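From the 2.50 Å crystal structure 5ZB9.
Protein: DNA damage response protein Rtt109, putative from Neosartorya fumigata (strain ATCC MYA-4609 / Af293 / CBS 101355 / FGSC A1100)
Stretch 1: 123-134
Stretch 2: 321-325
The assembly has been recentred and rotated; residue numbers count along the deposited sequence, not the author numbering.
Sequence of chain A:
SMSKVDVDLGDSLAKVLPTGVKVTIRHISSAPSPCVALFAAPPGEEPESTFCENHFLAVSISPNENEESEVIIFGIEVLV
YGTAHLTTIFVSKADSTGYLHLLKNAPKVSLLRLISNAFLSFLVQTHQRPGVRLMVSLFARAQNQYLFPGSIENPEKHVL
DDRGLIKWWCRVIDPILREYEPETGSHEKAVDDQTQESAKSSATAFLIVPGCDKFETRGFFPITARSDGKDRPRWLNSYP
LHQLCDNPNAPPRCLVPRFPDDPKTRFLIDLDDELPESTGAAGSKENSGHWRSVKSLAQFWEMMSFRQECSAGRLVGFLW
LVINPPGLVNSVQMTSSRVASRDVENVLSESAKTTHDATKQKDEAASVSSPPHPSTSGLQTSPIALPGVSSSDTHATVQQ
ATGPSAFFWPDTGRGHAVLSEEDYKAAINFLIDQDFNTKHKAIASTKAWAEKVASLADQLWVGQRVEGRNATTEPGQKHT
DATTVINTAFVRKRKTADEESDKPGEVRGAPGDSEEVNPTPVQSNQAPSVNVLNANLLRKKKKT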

ATOM      1  N   LEU A 123      -3.327  -9.732  -3.267  1.00 24.56           N
ATOM      2  CA  LEU A 123      -2.222  -9.864  -2.323  1.00 23.32           C
ATOM      3  C   LEU A 123      -2.736 -10.114  -0.904  1.00 27.91           C
ATOM      4  O   LEU A 123      -2.080 -10.794  -0.116  1.00 26.93           O
ATOM      5  CB  LEU A 123      -1.327  -8.620  -2.362  1.00 18.97           C
ATOM      6  CG  LEU A 123      -0.649  -8.339  -3.712  1.00 25.37           C
ATOM      7  CD1 LEU A 123       0.041  -6.978  -3.723  1.00 21.19           C
ATOM      8  CD2 LEU A 123       0.334  -9.451  -4.092  1.00 21.36           C
ATOM      9  N   VAL A 124      -3.910  -9.574  -0.579  1.00 22.25           N
ATOM     10  CA  VAL A 124      -4.505  -9.816   0.730  1.00 23.62           C
ATOM     11  C   VAL A 124      -4.932 -11.276   0.882  1.00 29.78           C
ATOM     12  O   VAL A 124      -4.636 -11.908   1.896  1.00 30.23           O
ATOM     13  CB  VAL A 124      -5.721  -8.910   0.980  1.00 26.20           C
ATOM     14  CG1 VAL A 124      -6.492  -9.387   2.201  1.00 21.29           C
ATOM     15  CG2 VAL A 124      -5.280  -7.461   1.150  1.00 24.39           C
ATOM     16  N   GLN A 125      -5.617 -11.810  -0.130  1.00 26.09           N
ATOM     17  CA  GLN A 125      -6.057 -13.206  -0.114  1.00 28.31           C
ATOM     18  C   GLN A 125      -4.892 -14.170   0.064  1.00 29.00           C
ATOM     19  O   GLN A 125      -5.012 -15.165   0.770  1.00 37.16           O
ATOM     20  CB  GLN A 125      -6.812 -13.562  -1.399  1.00 27.72           C
ATOM     21  CG  GLN A 125      -8.078 -12.738  -1.631  1.00 44.93           C
ATOM     22  CD  GLN A 125      -8.677 -12.954  -3.017  1.00 55.72           C
ATOM     23  OE1 GLN A 125      -8.482 -14.004  -3.634  1.00 66.72           O
ATOM     24  NE2 GLN A 125      -9.402 -11.955  -3.513  1.00 52.95           N
ATOM     25  N   THR A 126      -3.762 -13.864  -0.562  1.00 25.07           N
ATOM     26  CA  THR A 126      -2.649 -14.805  -0.607  1.00 26.37           C
ATOM     27  C   THR A 126      -1.607 -14.598   0.485  1.00 27.70           C
ATOM     28  O   THR A 126      -0.670 -15.378   0.585  1.00 35.82           O
ATOM     29  CB  THR A 126      -1.919 -14.745  -1.967  1.00 29.52           C
ATOM     30  OG1 THR A 126      -1.365 -13.441  -2.155  1.00 30.53           O
ATOM     31  CG2 THR A 126      -2.869 -15.043  -3.111  1.00 27.96           C
ATOM     32  N   HIS A 127      -1.746 -13.557   1.297  1.00 26.79           N
ATOM     33  CA  HIS A 127      -0.751 -13.300   2.337  1.00 28.61           C
ATOM     34  C   HIS A 127      -1.382 -13.267   3.710  1.00 27.43           C
ATOM     35  O   HIS A 127      -0.693 -13.171   4.726  1.00 33.94           O
ATOM     36  CB  HIS A 127       0.002 -12.000   2.051  1.00 22.17           C
ATOM     37  CG  HIS A 127       0.871 -12.089   0.842  1.00 25.28           C
ATOM     38  ND1 HIS A 127       2.216 -12.377   0.912  1.00 30.14           N
ATOM     39  CD2 HIS A 127       0.574 -11.997  -0.474  1.00 28.39           C
ATOM     40  CE1 HIS A 127       2.716 -12.427  -0.309  1.00 32.41           C
ATOM     41  NE2 HIS A 127       1.740 -12.199  -1.169  1.00 32.51           N
ATOM     42  N   GLN A 128      -2.702 -13.361   3.722  1.00 28.74           N
ATOM     43  CA  GLN A 128      -3.461 -13.528   4.948  1.00 35.10           C
ATOM     44  C   GLN A 128      -3.027 -14.793   5.692  1.00 33.40           C
ATOM     45  O   GLN A 128      -3.075 -15.883   5.143  1.00 35.83           O
ATOM     46  CB  GLN A 128      -4.955 -13.585   4.626  1.00 32.35           C
ATOM     47  CG  GLN A 128      -5.845 -13.712   5.838  1.00 33.20           C
ATOM     48  CD  GLN A 128      -5.749 -12.507   6.737  1.00 41.26           C
ATOM     49  OE1 GLN A 128      -4.968 -12.490   7.693  1.00 38.21           O
ATOM     50  NE2 GLN A 128      -6.546 -11.483   6.438  1.00 38.68           N
ATOM     51  N   ARG A 129      -2.588 -14.640   6.934  1.00 36.92           N
ATOM     52  CA  ARG A 129      -2.243 -15.783   7.773  1.00 34.17           C
ATOM     53  C   ARG A 129      -3.309 -15.960   8.842  1.00 34.75           C
ATOM     54  O   ARG A 129      -3.866 -14.975   9.321  1.00 42.73           O
ATOM     55  CB  ARG A 129      -0.878 -15.598   8.428  1.00 30.12           C
ATOM     56  CG  ARG A 129       0.304 -15.842   7.517  1.00 40.68           C
ATOM     57  CD  ARG A 129       1.596 -15.600   8.272  1.00 35.75           C
ATOM     58  NE  ARG A 129       1.868 -14.178   8.420  1.00 42.55           N
ATOM     59  CZ  ARG A 129       2.570 -13.643   9.414  1.00 47.31           C
ATOM     60  NH1 ARG A 129       3.061 -14.412  10.377  1.00 50.48           N
ATOM     61  NH2 ARG A 129       2.774 -12.331   9.449  1.00 38.30           N
ATOM     62  N   PRO A 130      -3.600 -17.216   9.216  1.00 36.92           N
ATOM     63  CA  PRO A 130      -4.589 -17.519  10.261  1.00 33.93           C
ATOM     64  C   PRO A 130      -4.231 -16.895  11.605  1.00 34.37           C
ATOM     65  O   PRO A 130      -3.111 -17.072  12.090  1.00 37.11           O
ATOM     66  CB  PRO A 130      -4.548 -19.046  10.354  1.00 32.71           C
ATOM     67  CG  PRO A 130      -4.016 -19.493   9.036  1.00 44.94           C
ATOM     68  CD  PRO A 130      -3.047 -18.438   8.607  1.00 40.58           C
ATOM     69  N   GLY A 131      -5.173 -16.167  12.193  1.00 31.70           N
ATOM     70  CA  GLY A 131      -4.960 -15.542  13.485  1.00 32.07           C
ATOM     71  C   GLY A 131      -4.052 -14.318  13.503  1.00 39.83           C
ATOM     72  O   GLY A 131      -3.871 -13.705  14.552  1.00 46.91           O
ATOM     73  N   VAL A 132      -3.482 -13.953  12.357  1.00 33.42           N
ATOM     74  CA  VAL A 132      -2.569 -12.813  12.295  1.00 33.26           C
ATOM     75  C   VAL A 132      -3.200 -11.586  11.637  1.00 32.61           C
ATOM     76  O   VAL A 132      -3.649 -11.644  10.492  1.00 35.22           O
ATOM     77  CB  VAL A 132      -1.284 -13.173  11.536  1.00 35.87           C
ATOM     78  CG1 VAL A 132      -0.387 -11.943  11.390  1.00 30.84           C
ATOM     79  CG2 VAL A 132      -0.555 -14.307  12.244  1.00 26.21           C
ATOM     80  N   ARG A 133      -3.230 -10.481  12.375  1.00 29.00           N
ATOM     81  CA  ARG A 133      -3.718  -9.207  11.856  1.00 25.56           C
ATOM     82  C   ARG A 133      -3.006  -8.810  10.554  1.00 28.28           C
ATOM     83  O   ARG A 133      -1.785  -8.965  10.429  1.00 23.80           O
ATOM     84  CB  ARG A 133      -3.544  -8.112  12.915  1.00 25.43           C
ATOM     85  CG  ARG A 133      -4.129  -6.769  12.529  1.00 28.74           C
ATOM     86  CD  ARG A 133      -4.158  -5.811  13.707  1.00 25.61           C
ATOM     87  NE  ARG A 133      -5.296  -6.060  14.584  1.00 31.09           N
ATOM     88  CZ  ARG A 133      -5.203  -6.293  15.889  1.00 37.79           C
ATOM     89  NH1 ARG A 133      -4.014  -6.307  16.479  1.00 36.84           N
ATOM     90  NH2 ARG A 133      -6.299  -6.507  16.606  1.00 39.14           N
ATOM     91  N   LEU A 134      -3.779  -8.331   9.579  1.00 22.30           N
ATOM     92  CA  LEU A 134      -3.227  -7.866   8.308  1.00 21.90           C
ATOM     93  C   LEU A 134      -3.638  -6.419   8.023  1.00 27.77           C
ATOM     94  O   LEU A 134      -4.790  -6.027   8.232  1.00 25.46           O
ATOM     95  CB  LEU A 134      -3.672  -8.768   7.157  1.00 27.78           C
ATOM     96  CG  LEU A 134      -3.066  -8.448   5.785  1.00 30.97           C
ATOM     97  CD1 LEU A 134      -2.852  -9.727   5.011  1.00 28.14           C
ATOM     98  CD2 LEU A 134      -3.932  -7.482   4.971  1.00 22.16           C
ATOM     99  N   LEU A 321      -5.950   0.238   6.219  1.00 15.53           N
ATOM    100  CA  LEU A 321      -7.053  -0.697   6.261  1.00 17.90           C
ATOM    101  C   LEU A 321      -6.644  -1.842   7.168  1.00 19.68           C
ATOM    102  O   LEU A 321      -5.710  -2.585   6.853  1.00 20.19           O
ATOM    103  CB  LEU A 321      -7.404  -1.201   4.862  1.00 16.49           C
ATOM    104  CG  LEU A 321      -8.390  -2.371   4.834  1.00 17.74           C
ATOM    105  CD1 LEU A 321      -9.762  -1.943   5.369  1.00 16.55           C
ATOM    106  CD2 LEU A 321      -8.493  -2.937   3.430  1.00 13.23           C
ATOM    107  N   VAL A 322      -7.307  -1.971   8.311  1.00 16.38           N
ATOM    108  CA  VAL A 322      -6.918  -3.005   9.270  1.00 19.48           C
ATOM    109  C   VAL A 322      -7.923  -4.155   9.279  1.00 26.87           C
ATOM    110  O   VAL A 322      -9.110  -3.970   9.599  1.00 21.58           O
ATOM    111  CB  VAL A 322      -6.769  -2.441  10.700  1.00 21.96           C
ATOM    112  CG1 VAL A 322      -6.338  -3.537  11.664  1.00 18.92           C
ATOM    113  CG2 VAL A 322      -5.769  -1.293  10.715  1.00 21.47           C
ATOM    114  N   ILE A 323      -7.427  -5.338   8.923  1.00 21.35           N
ATOM    115  CA  ILE A 323      -8.249  -6.535   8.798  1.00 27.55           C
ATOM    116  C   ILE A 323      -7.997  -7.513   9.946  1.00 28.85           C
ATOM    117  O   ILE A 323      -6.872  -7.967  10.157  1.00 25.99           O
ATOM    118  CB  ILE A 323      -7.987  -7.249   7.454  1.00 27.29           C
ATOM    119  CG1 ILE A 323      -8.415  -6.352   6.289  1.00 25.44           C
ATOM    120  CG2 ILE A 323      -8.698  -8.603   7.408  1.00 25.95           C
ATOM    121  CD1 ILE A 323      -7.955  -6.832   4.930  1.00 26.95           C
ATOM    122  N   ASN A 324      -9.050  -7.835  10.689  1.00 29.69           N
ATOM    123  CA  ASN A 324      -8.926  -8.791  11.783  1.00 35.61           C
ATOM    124  C   ASN A 324      -9.563 -10.110  11.396  1.00 32.95           C
ATOM    125  O   ASN A 324     -10.782 -10.201  11.258  1.00 38.30           O
ATOM    126  CB  ASN A 324      -9.550  -8.237  13.066  1.00 31.51           C
ATOM    127  CG  ASN A 324      -8.827  -7.003  13.570  1.00 35.13           C
ATOM    128  OD1 ASN A 324      -7.692  -7.087  14.028  1.00 36.21           O
ATOM    129  ND2 ASN A 324      -9.478  -5.845  13.477  1.00 36.08           N
ATOM    130  N   PRO A 325      -8.727 -11.142  11.207  1.00 40.52           N
ATOM    131  CA  PRO A 325      -9.154 -12.463  10.747  1.00 48.78           C
ATOM    132  C   PRO A 325      -9.963 -13.191  11.827  1.00 52.50           C
ATOM    133  O   PRO A 325      -9.960 -12.743  12.979  1.00 45.90           O
ATOM    134  CB  PRO A 325      -7.826 -13.165  10.466  1.00 39.92           C
ATOM    135  CG  PRO A 325      -6.917 -12.599  11.491  1.00 44.17           C
ATOM    136  CD  PRO A 325      -7.300 -11.137  11.574  1.00 46.47           C
TER

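Two backbone hydrogen bonds join the stretches. Ile323 N donates to Leu134 O at 2.8 Å, and Leu134 N donates to Ile323 O at 3.2 Å. Their N-H...O angles, 163° and 173°, are close to linear. The reciprocal bonds make Leu134 and Ile323 an antiparallel hydrogen-bonded pair, with the CA atoms of Leu134 and Ile323 5.2 Å apart. The contact is long-range in sequence, since at least 187 positions separate any two touching residues.

A side-chain bond lies next to this pair. Arg133 NE donates to Asn324 OD1 at 2.7 Å. Arg133 NH2 reaches the same oxygen, Asn324 OD1, at 3.0 Å, but its N-H...O angle of 127° makes this bond weak. The carbonyl oxygen lies at the edge of the guanidinium, near its plane, where the N-H groups point. Both residues direct CA-to-CB sideways to the other stretch, and the ends of their side chains come nearer. Arg133 NH2 and Asn324 ND2 also have hydrogen-bonding partners elsewhere in the structure. The aliphatic part of Arg133 packs as well: its CD lies 3.8 Å from Val322 CG1.

The side chains of Leu134 and Ile323 lie on the same face of the sheet. Leu134 CD2 approaches Ile323 CD1 to 4.1 Å. From the helix, Val124 points toward the strand and places its CG1 4.0 Å from the same methyl, Ile323 CD1. One end of the isoleucine therefore touches both the helix and the neighbouring strand. Its other branch meets the side-chain amide of Gln128. Ile323 has the largest area covered by the other stretch, 81 Å².

Pro325 follows with 74 Å². It comes just after the strand and packs against the loop that leads into Arg133. That loop contains a type II turn from Arg129 to Val132, closed by a hydrogen bond from Val132 N to Arg129 O at 3.2 Å. Gly131 has a positive phi of 74°, which by itself favours glycine. Pro325 CG lies 3.5 Å from Val132 O and 3.9 Å from Gly131 C, so the ring rests against the backbone here. The side chains of Pro130 and Val132 begin away from the other stretch. On the Arg133 side, Pro325 CD is 4.1 Å from Arg133 CA.

The contact thus runs from paired backbone through apolar packing to a proline against a turn. In total, 423 Å² is buried, both sides summed.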